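Local coordinates for protein putative metalloprotease II (Bacteroides fragilis, PDB 4ON1) that probably acts as an extracellular zinc-dependent endopeptidase of the fragilysin type, its N-terminal domain packed against a metallopeptidase domain, at residues 214-217 with 218-221. Residues are numbered along the deposited sequence; the frame is centred on the assembly and turned at random.
Sequences GSLE and HDIT
H218 and L216 run side by side where the chain enters helix 217-230, with CE1 of the H218 imidazole 3.7 Å from CD1 of L216. The ring meets this methyl group obliquely. A chi1 of 71° sets CG of H218 between its own backbone N and carbonyl carbon, which brings the ring alongside the leucine. Both ring nitrogens are engaged beyond the turn, ND1 by Y109 and NE2 by Y122, which fixes the rotation of the imidazole. D219, three residues on from the N-cap residue L216, also lies alongside the leucine, its OD2 3.5 Å from L216 CB. The same oxygen accepts a hydrogen bond from a water (2.7 Å), and the water in turn accepts one from L216 N at 3.0 Å. This bridge ties the carboxylate to the last peptide NH before the helix, as in the return half of a capping box but relayed by water, while S326 OG binds the second oxygen, OD1. I220 brings the first full helical turn into place: its N donates to L216 O at 3.1 Å, and the C=O points almost straight at the donor (168°). Its CG1 branch runs back toward the loop, CG1 3.5 Å from L216 O and CD1 4.0 Å from S215 CB. T221 N adds the next i to i+4 bond, a weak one of 3.4 Å to E217 O, and T221 OG1 is hydrogen-bonded with Y92 OH. The helix start is thus wedged between two layers. L216, H218 and D219 pack on helix 112-126, where E217 forms a salt bridge with R114, and H218 also reaches strands 92-99 and 102-109, whereas S215 and I220 rest on L287 of strand 284-288.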
loop_
_atom_site.group_PDB
_atom_site.type_symbol
_atom_site.label_atom_id
_atom_site.label_comp_id
_atom_site.label_asym_id
_atom_site.label_seq_id
_atom_site.Cartn_x
_atom_site.Cartn_y
_atom_site.Cartn_z
ATOM N N GLY A 214 10.622 3.898 -10.559
ATOM C CA GLY A 214 9.451 4.732 -10.791
ATOM C C GLY A 214 8.312 4.657 -9.776
ATOM O O GLY A 214 7.256 5.252 -9.998
ATOM N N SER A 215 8.504 3.936 -8.670
ATOM C CA SER A 215 7.480 3.884 -7.620
ATOM C C SER A 215 7.161 5.290 -7.121
ATOM O O SER A 215 8.066 6.022 -6.719
ATOM C CB SER A 215 7.937 3.012 -6.452
ATOM O OG SER A 215 7.796 1.640 -6.763
ATOM N N LEU A 216 5.882 5.664 -7.146
ATOM C CA LEU A 216 5.472 6.989 -6.699
ATOM C C LEU A 216 5.278 7.016 -5.186
ATOM O O LEU A 216 4.771 6.059 -4.609
ATOM C CB LEU A 216 4.183 7.413 -7.404
ATOM C CG LEU A 216 4.192 7.343 -8.933
ATOM C CD1 LEU A 216 2.855 7.841 -9.507
ATOM C CD2 LEU A 216 5.373 8.122 -9.517
ATOM N N GLU A 217 5.670 8.123 -4.554
ATOM C CA GLU A 217 5.620 8.243 -3.097
ATOM C C GLU A 217 4.262 7.858 -2.504
ATOM O O GLU A 217 4.195 7.033 -1.590
ATOM C CB GLU A 217 5.980 9.678 -2.681
ATOM C CG GLU A 217 7.333 10.158 -3.191
ATOM C CD GLU A 217 7.235 10.858 -4.531
ATOM O OE1 GLU A 217 6.898 10.171 -5.516
ATOM O OE2 GLU A 217 7.473 12.086 -4.606
ATOM N N HIS A 218 3.183 8.431 -3.034
ATOM C CA HIS A 218 1.849 8.164 -2.502
ATOM C C HIS A 218 1.373 6.742 -2.806
ATOM O O HIS A 218 0.557 6.192 -2.074
ATOM C CB HIS A 218 0.836 9.163 -3.060
ATOM C CG HIS A 218 0.523 8.946 -4.502
ATOM N ND1 HIS A 218 1.328 9.417 -5.517
ATOM C CD2 HIS A 218 -0.489 8.274 -5.101
ATOM C CE1 HIS A 218 0.814 9.063 -6.680
ATOM N NE2 HIS A 218 -0.288 8.365 -6.457
ATOM N N ASP A 219 1.851 6.157 -3.902
ATOM C CA ASP A 219 1.519 4.764 -4.200
ATOM C C ASP A 219 2.080 3.818 -3.137
ATOM O O ASP A 219 1.406 2.884 -2.707
ATOM C CB ASP A 219 2.049 4.348 -5.576
ATOM C CG ASP A 219 1.143 4.794 -6.711
ATOM O OD1 ASP A 219 -0.080 4.933 -6.483
ATOM O OD2 ASP A 219 1.652 4.988 -7.836
ATOM N N ILE A 220 3.316 4.065 -2.716
ATOM C CA ILE A 220 3.949 3.218 -1.710
ATOM C C ILE A 220 3.139 3.215 -0.419
ATOM O O ILE A 220 2.872 2.157 0.157
ATOM C CB ILE A 220 5.392 3.674 -1.433
ATOM C CG1 ILE A 220 6.224 3.542 -2.713
ATOM C CG2 ILE A 220 6.019 2.845 -0.320
ATOM C CD1 ILE A 220 7.623 4.132 -2.607
ATOM N N THR A 221 2.741 4.398 0.039
ATOM C CA THR A 221 2.001 4.474 1.292
ATOM C C THR A 221 0.544 4.040 1.099
ATOM O O THR A 221 -0.088 3.579 2.043
ATOM C CB THR A 221 2.080 5.873 1.913
ATOM O OG1 THR A 221 1.739 6.860 0.934
ATOM C CG2 THR A 221 3.521 6.128 2.415
HETATM O O HOH W 1 3.947 3.647 -8.306
#